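Glucose 1-dehydrogenase (Haloferax mediterranei, PDB 2VWP) catalyses the zinc-dependent oxidation of D-glucose and several other aldoses with NADP(+) or NAD(+) as electron acceptor, NADP(+) being preferred, and works as a homodimer. Local coordinates at residues A[245-250]-A[270-275]; A[252-257]-A[276-281]. All coordinates share one frame; numbering follows the deposited sequence.

Contact 1. Residues A[245-250]-A[270-275]; sequences FIYEAT and ALLGVP. With NDP (NADPH dihydro-nicotinamide-adenine-dinucleotide phosphate), chain B.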
# COMPACT_ATOMS: atom_id res chain seq x y z
N PHE A 245 1.44 -12.10 -4.13
CA PHE A 245 2.37 -11.43 -3.23
C PHE A 245 3.78 -11.37 -3.80
O PHE A 245 4.32 -12.37 -4.30
CB PHE A 245 2.38 -12.09 -1.84
CG PHE A 245 3.27 -11.40 -0.84
CD1 PHE A 245 3.00 -10.08 -0.45
CD2 PHE A 245 4.38 -12.04 -0.32
CE1 PHE A 245 3.84 -9.43 0.44
CE2 PHE A 245 5.22 -11.40 0.58
CZ PHE A 245 4.95 -10.09 0.96
N ILE A 246 4.37 -10.18 -3.72
CA ILE A 246 5.75 -9.95 -4.10
C ILE A 246 6.49 -9.33 -2.92
O ILE A 246 6.03 -8.36 -2.32
CB ILE A 246 5.90 -9.04 -5.35
CG1 ILE A 246 5.37 -9.75 -6.61
CG2 ILE A 246 7.36 -8.67 -5.56
CD1 ILE A 246 5.33 -8.85 -7.86
N TYR A 247 7.63 -9.93 -2.58
CA TYR A 247 8.49 -9.41 -1.54
C TYR A 247 9.79 -9.01 -2.18
O TYR A 247 10.56 -9.87 -2.62
CB TYR A 247 8.71 -10.50 -0.49
CG TYR A 247 9.50 -10.10 0.74
CD1 TYR A 247 10.89 -10.01 0.71
CD2 TYR A 247 8.85 -9.88 1.97
CE1 TYR A 247 11.62 -9.68 1.85
CE2 TYR A 247 9.58 -9.57 3.11
CZ TYR A 247 10.95 -9.47 3.04
OH TYR A 247 11.68 -9.16 4.17
N GLU A 248 10.06 -7.70 -2.22
CA GLU A 248 11.25 -7.17 -2.86
C GLU A 248 12.42 -7.06 -1.89
O GLU A 248 12.35 -6.34 -0.88
CB GLU A 248 10.94 -5.84 -3.55
CG GLU A 248 12.15 -5.19 -4.21
CD GLU A 248 12.99 -4.40 -3.26
OE1 GLU A 248 12.43 -3.63 -2.45
OE2 GLU A 248 14.23 -4.50 -3.32
N ALA A 249 13.51 -7.77 -2.20
CA ALA A 249 14.73 -7.77 -1.39
C ALA A 249 15.99 -7.76 -2.29
O ALA A 249 16.96 -8.49 -2.03
CB ALA A 249 14.75 -8.99 -0.45
N THR A 250 15.95 -6.94 -3.35
CA THR A 250 17.10 -6.79 -4.26
C THR A 250 17.79 -5.45 -4.08
O THR A 250 18.99 -5.34 -4.29
CB THR A 250 16.70 -6.94 -5.76
OG1 THR A 250 15.68 -5.98 -6.08
CG2 THR A 250 16.20 -8.35 -6.08
N ALA A 270 5.54 -5.93 -1.11
CA ALA A 270 6.32 -5.37 -0.01
C ALA A 270 7.67 -4.98 -0.56
O ALA A 270 8.32 -5.78 -1.22
CB ALA A 270 6.48 -6.40 1.13
N LEU A 271 8.10 -3.76 -0.26
CA LEU A 271 9.41 -3.26 -0.62
C LEU A 271 10.29 -3.16 0.62
O LEU A 271 9.89 -2.55 1.62
CB LEU A 271 9.29 -1.88 -1.29
CG LEU A 271 8.32 -1.75 -2.47
CD1 LEU A 271 8.36 -0.32 -2.95
CD2 LEU A 271 8.65 -2.72 -3.60
N LEU A 272 11.47 -3.78 0.54
CA LEU A 272 12.47 -3.79 1.63
C LEU A 272 13.80 -3.20 1.19
O LEU A 272 14.63 -2.81 2.03
CB LEU A 272 12.72 -5.23 2.15
CG LEU A 272 11.70 -6.00 3.01
CD1 LEU A 272 11.68 -5.44 4.43
CD2 LEU A 272 10.28 -6.08 2.40
N GLY A 273 14.00 -3.13 -0.13
CA GLY A 273 15.27 -2.65 -0.70
C GLY A 273 15.58 -1.20 -0.44
O GLY A 273 14.67 -0.35 -0.35
N VAL A 274 16.87 -0.89 -0.30
CA VAL A 274 17.30 0.49 -0.04
C VAL A 274 18.29 0.96 -1.13
O VAL A 274 19.51 0.90 -0.94
CB VAL A 274 17.90 0.66 1.39
CG1 VAL A 274 18.13 2.13 1.72
CG2 VAL A 274 16.99 0.03 2.46
N PRO A 275 17.76 1.43 -2.29
CA PRO A 275 18.63 1.94 -3.36
C PRO A 275 19.00 3.40 -3.20
O PRO A 275 18.29 4.17 -2.54
CB PRO A 275 17.77 1.75 -4.61
CG PRO A 275 16.36 1.92 -4.13
CD PRO A 275 16.33 1.46 -2.68
PA NDP B . 21.84 -8.85 -0.70
O1A NDP B . 22.79 -9.88 -0.19
O2A NDP B . 22.53 -7.80 -1.52
O5B NDP B . 20.70 -9.57 -1.58
C5B NDP B . 20.26 -8.98 -2.77
C4B NDP B . 20.24 -10.09 -3.81
O4B NDP B . 19.51 -9.60 -4.90
C3B NDP B . 21.64 -10.47 -4.29
O3B NDP B . 21.88 -11.85 -4.06
C2B NDP B . 21.63 -10.09 -5.76
O2B NDP B . 22.17 -11.08 -6.61
C1B NDP B . 20.14 -9.99 -6.08
N9A NDP B . 19.87 -9.04 -7.16
C8A NDP B . 20.18 -7.70 -7.23
N7A NDP B . 19.72 -7.23 -8.43
C5A NDP B . 19.15 -8.27 -9.10
C6A NDP B . 18.53 -8.39 -10.34
N6A NDP B . 18.54 -7.37 -11.23
N1A NDP B . 18.04 -9.62 -10.73
C2A NDP B . 18.14 -10.73 -9.91
N3A NDP B . 18.73 -10.61 -8.69
C4A NDP B . 19.23 -9.41 -8.30
O3 NDP B . 21.06 -8.21 0.57
PN NDP B . 20.00 -8.91 1.60
O1N NDP B . 19.28 -10.08 1.02
O2N NDP B . 20.62 -9.11 2.94
O5D NDP B . 18.98 -7.64 1.64
C5D NDP B . 18.20 -7.33 0.49
C4D NDP B . 17.88 -5.84 0.33
O4D NDP B . 17.04 -5.44 1.40
C3D NDP B . 19.08 -4.90 0.31
O3D NDP B . 18.86 -3.80 -0.56
C2D NDP B . 19.13 -4.36 1.73
O2D NDP B . 19.62 -3.04 1.78
C1D NDP B . 17.65 -4.38 2.11
N1N NDP B . 17.42 -4.58 3.54
C2N NDP B . 16.38 -3.89 4.07
C3N NDP B . 15.91 -4.10 5.36
C7N NDP B . 14.74 -3.27 5.85
O7N NDP B . 14.45 -3.30 7.21
N7N NDP B . 14.01 -2.54 4.99
C4N NDP B . 16.57 -5.13 6.26
C5N NDP B . 17.71 -5.84 5.56
C6N NDP B . 18.08 -5.55 4.25
P2B NDP B . 23.73 -11.14 -6.99
O1X NDP B . 24.56 -11.37 -5.75
O2X NDP B . 24.18 -9.81 -7.57
O3X NDP B . 23.77 -12.30 -7.97
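Tyr247 and Glu248 pair in parallel register with Ala270 and Leu271, joining two neighbouring strands of the Rossmann-fold sheet where they end at the cofactor. The tight part is the ladder: Ala270 N donates to Ile246 O and Glu248 N to Ala270 O, each at 2.8 Å. On the face of Tyr247 and Ala270, the methyl CD2 of Leu272 sits over one face of the phenol ring, 3.7 Å from its centroid, a CH-pi contact. Tyr247 rises mainly out of the sheet, leaning forward, its ring set by a chi1 of -175° that places CG opposite the backbone N; its OH goes on to Thr155 of helix 149-165. Ala270 CB packs obliquely against the Phe245 ring, 4.0 Å from CZ. On the other face the Glu248 chain bends at chi2 (-83°) and turns its carboxylate back to the chain leaving the second strand. OE1 takes Gly273 N on its syn side at 2.8 Å and, weakly, Leu272 N; OE2 takes Thr250 N from above the carboxylate plane. OE2 also accepts from Gly251 N, OE1 weakly from His288 of the second subunit. A glutamine here, with one oxygen and no charge, would probably leave either Gly273 N or Thr250 N without its acceptor. Beyond Glu248 the segments diverge and pack loosely: Ala249, Thr250 and Val274 do not touch across the contact but line the NADPH, Val274 being partly exposed. Here Thr250 CG2 lies 3.7 Å from O4B of the adenosine ribose, and Ala249 O is 3.0 Å from NADPH C5D.

Contact 2. Residues A[252-257]-A[276-281]; sequences FPKHAI and SDWAFE. With NDP (NADPH dihydro-nicotinamide-adenine-dinucleotide phosphate), chain B.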
# COMPACT_ATOMS: atom_id res chain seq x y z
N PHE A 252 16.99 -3.14 -6.11
CA PHE A 252 17.01 -2.74 -7.53
C PHE A 252 15.77 -1.88 -7.87
O PHE A 252 14.66 -2.42 -7.92
CB PHE A 252 17.01 -4.02 -8.38
CG PHE A 252 17.44 -3.83 -9.83
CD1 PHE A 252 18.69 -3.29 -10.14
CD2 PHE A 252 16.62 -4.27 -10.87
CE1 PHE A 252 19.09 -3.14 -11.48
CE2 PHE A 252 17.01 -4.13 -12.21
CZ PHE A 252 18.24 -3.56 -12.51
N PRO A 253 15.94 -0.56 -8.12
CA PRO A 253 14.77 0.32 -8.31
C PRO A 253 13.78 -0.12 -9.37
O PRO A 253 12.57 0.10 -9.21
CB PRO A 253 15.40 1.67 -8.67
CG PRO A 253 16.75 1.62 -8.02
CD PRO A 253 17.20 0.20 -8.22
N LYS A 254 14.27 -0.74 -10.44
CA LYS A 254 13.39 -1.24 -11.50
C LYS A 254 12.37 -2.22 -10.95
O LYS A 254 11.23 -2.29 -11.43
CB LYS A 254 14.20 -1.90 -12.63
CG LYS A 254 14.96 -0.91 -13.50
CD LYS A 254 15.28 -1.49 -14.88
CE LYS A 254 15.66 -0.40 -15.89
NZ LYS A 254 16.90 0.33 -15.48
N HIS A 255 12.77 -2.99 -9.93
CA HIS A 255 11.88 -3.97 -9.32
C HIS A 255 10.69 -3.35 -8.58
O HIS A 255 9.62 -3.94 -8.58
CB HIS A 255 12.65 -4.91 -8.40
CG HIS A 255 13.56 -5.85 -9.14
ND1 HIS A 255 14.66 -6.44 -8.55
CD2 HIS A 255 13.54 -6.28 -10.43
CE1 HIS A 255 15.27 -7.20 -9.44
NE2 HIS A 255 14.62 -7.12 -10.58
N ALA A 256 10.89 -2.19 -7.96
CA ALA A 256 9.77 -1.45 -7.36
C ALA A 256 8.70 -1.11 -8.41
O ALA A 256 7.50 -1.34 -8.18
CB ALA A 256 10.26 -0.19 -6.64
N ILE A 257 9.15 -0.62 -9.56
CA ILE A 257 8.25 -0.26 -10.68
C ILE A 257 7.61 -1.49 -11.30
O ILE A 257 6.38 -1.58 -11.44
CB ILE A 257 9.00 0.54 -11.80
CG1 ILE A 257 9.67 1.82 -11.25
CG2 ILE A 257 8.07 0.82 -13.00
CD1 ILE A 257 8.74 2.79 -10.54
N SER A 276 20.13 3.78 -3.81
CA SER A 276 20.51 5.18 -3.99
C SER A 276 19.66 5.75 -5.12
O SER A 276 19.09 5.00 -5.90
CB SER A 276 21.99 5.27 -4.38
OG SER A 276 22.84 4.75 -3.36
N ASP A 277 19.58 7.08 -5.20
CA ASP A 277 18.94 7.75 -6.33
C ASP A 277 19.40 7.15 -7.66
O ASP A 277 20.58 6.80 -7.82
CB ASP A 277 19.24 9.25 -6.31
CG ASP A 277 18.57 9.96 -5.15
OD1 ASP A 277 17.84 9.30 -4.38
OD2 ASP A 277 18.79 11.18 -4.99
N TRP A 278 18.46 7.01 -8.59
CA TRP A 278 18.75 6.50 -9.92
C TRP A 278 17.56 6.81 -10.82
O TRP A 278 16.49 6.24 -10.64
CB TRP A 278 19.05 4.99 -9.90
CG TRP A 278 19.38 4.40 -11.25
CD1 TRP A 278 19.94 5.05 -12.32
CD2 TRP A 278 19.19 3.04 -11.68
NE1 TRP A 278 20.09 4.19 -13.38
CE2 TRP A 278 19.64 2.95 -13.01
CE3 TRP A 278 18.68 1.89 -11.05
CZ2 TRP A 278 19.60 1.75 -13.75
CZ3 TRP A 278 18.64 0.70 -11.78
CH2 TRP A 278 19.10 0.64 -13.12
N ALA A 279 17.77 7.72 -11.76
CA ALA A 279 16.73 8.14 -12.71
C ALA A 279 16.82 7.44 -14.06
O ALA A 279 17.92 7.24 -14.59
CB ALA A 279 16.75 9.65 -12.89
N PHE A 280 15.67 7.06 -14.59
CA PHE A 280 15.55 6.43 -15.91
C PHE A 280 14.11 6.49 -16.40
O PHE A 280 13.22 6.93 -15.68
CB PHE A 280 16.07 4.98 -15.93
CG PHE A 280 15.52 4.11 -14.83
CD1 PHE A 280 14.33 3.40 -15.01
CD2 PHE A 280 16.20 3.98 -13.62
CE1 PHE A 280 13.82 2.58 -13.99
CE2 PHE A 280 15.71 3.17 -12.59
CZ PHE A 280 14.52 2.47 -12.78
N GLU A 281 13.89 6.02 -17.62
CA GLU A 281 12.58 6.14 -18.25
C GLU A 281 11.59 5.11 -17.71
O GLU A 281 11.80 3.90 -17.80
CB GLU A 281 12.68 6.06 -19.78
CG GLU A 281 11.57 6.81 -20.51
CD GLU A 281 11.40 6.39 -21.97
OE1 GLU A 281 11.57 5.19 -22.28
OE2 GLU A 281 11.09 7.28 -22.80
PA NDP B . 21.84 -8.85 -0.70
O1A NDP B . 22.79 -9.88 -0.19
O2A NDP B . 22.53 -7.80 -1.52
O5B NDP B . 20.70 -9.57 -1.58
C5B NDP B . 20.26 -8.98 -2.77
C4B NDP B . 20.24 -10.09 -3.81
O4B NDP B . 19.51 -9.60 -4.90
C3B NDP B . 21.64 -10.47 -4.29
O3B NDP B . 21.88 -11.85 -4.06
C2B NDP B . 21.63 -10.09 -5.76
O2B NDP B . 22.17 -11.08 -6.61
C1B NDP B . 20.14 -9.99 -6.08
N9A NDP B . 19.87 -9.04 -7.16
C8A NDP B . 20.18 -7.70 -7.23
N7A NDP B . 19.72 -7.23 -8.43
C5A NDP B . 19.15 -8.27 -9.10
C6A NDP B . 18.53 -8.39 -10.34
N6A NDP B . 18.54 -7.37 -11.23
N1A NDP B . 18.04 -9.62 -10.73
C2A NDP B . 18.14 -10.73 -9.91
N3A NDP B . 18.73 -10.61 -8.69
C4A NDP B . 19.23 -9.41 -8.30
O3 NDP B . 21.06 -8.21 0.57
PN NDP B . 20.00 -8.91 1.60
O1N NDP B . 19.28 -10.08 1.02
O2N NDP B . 20.62 -9.11 2.94
O5D NDP B . 18.98 -7.64 1.64
C5D NDP B . 18.20 -7.33 0.49
C4D NDP B . 17.88 -5.84 0.33
O4D NDP B . 17.04 -5.44 1.40
C3D NDP B . 19.08 -4.90 0.31
O3D NDP B . 18.86 -3.80 -0.56
C2D NDP B . 19.13 -4.36 1.73
O2D NDP B . 19.62 -3.04 1.78
C1D NDP B . 17.65 -4.38 2.11
N1N NDP B . 17.42 -4.58 3.54
C2N NDP B . 16.38 -3.89 4.07
C3N NDP B . 15.91 -4.10 5.36
C7N NDP B . 14.74 -3.27 5.85
O7N NDP B . 14.45 -3.30 7.21
N7N NDP B . 14.01 -2.54 4.99
C4N NDP B . 16.57 -5.13 6.26
C5N NDP B . 17.71 -5.84 5.56
C6N NDP B . 18.08 -5.55 4.25
P2B NDP B . 23.73 -11.14 -6.99
O1X NDP B . 24.56 -11.37 -5.75
O2X NDP B . 24.18 -9.81 -7.57
O3X NDP B . 23.77 -12.30 -7.97
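The indole of Trp278 has Phe280 CD2 over the centre of one face and the Pro253 ring at its edge, with Pro253 CG 3.6 Å from Trp278 CE3. Phe280 in turn receives Lys254 on one face: the ammonium NZ stands 3.9 Å from the ring centroid and only 4° off the normal, a nearly axial cation-pi contact, while Pro253 CB and Trp278 CG lie at the ring edge. The lysine chain is extended until it bends at chi4 (62°), which brings NZ over the phenyl ring and puts it 3.2 Å from Trp278 CH2. Phe252 meets the indole obliquely, CE1 lying 3.9 Å from Trp278 CZ3, the planes 53° apart. These contacts join Phe252 and the first turn of helix 253-262 of the Rossmann domain to Trp278 and to Phe280 of strand 279-283, whose residues 279-281 pair in an antiparallel ladder with a strand of the second subunit. Asp277 forms a salt bridge with Arg289 of that subunit. Phe252 also faces the cofactor, one face of its ring lying under the adenine amino group, with CD2 3.7 Å from NADPH N6A. His255 CE1 approaches the same base at C6A, 3.6 Å away, with the imidazole edge toward it.

Followed from the N terminus, the chain runs up strand 243-248, turns past the cofactor, comes back through helix 253-262, runs out again along strand 267-271, parallel to the first, and leaves through the loop to strand 279-283. Contact 1 closes the first circuit, a strand-helix-strand crossover between adjacent parallel strands; contact 2 closes the second, from the helix start to the dimer-forming strand. Their segments alternate, so the two loops cross instead of nesting. They meet directly: Thr250 OG1 and His255 ND1 are 2.7 Å apart, probably hydrogen-bonded, and Pro275 packs on Pro253. Together, 245-250/270-275 and 252-257/276-281 connect the nucleotide-binding sheet to the subunit interface, and both border the NADPH.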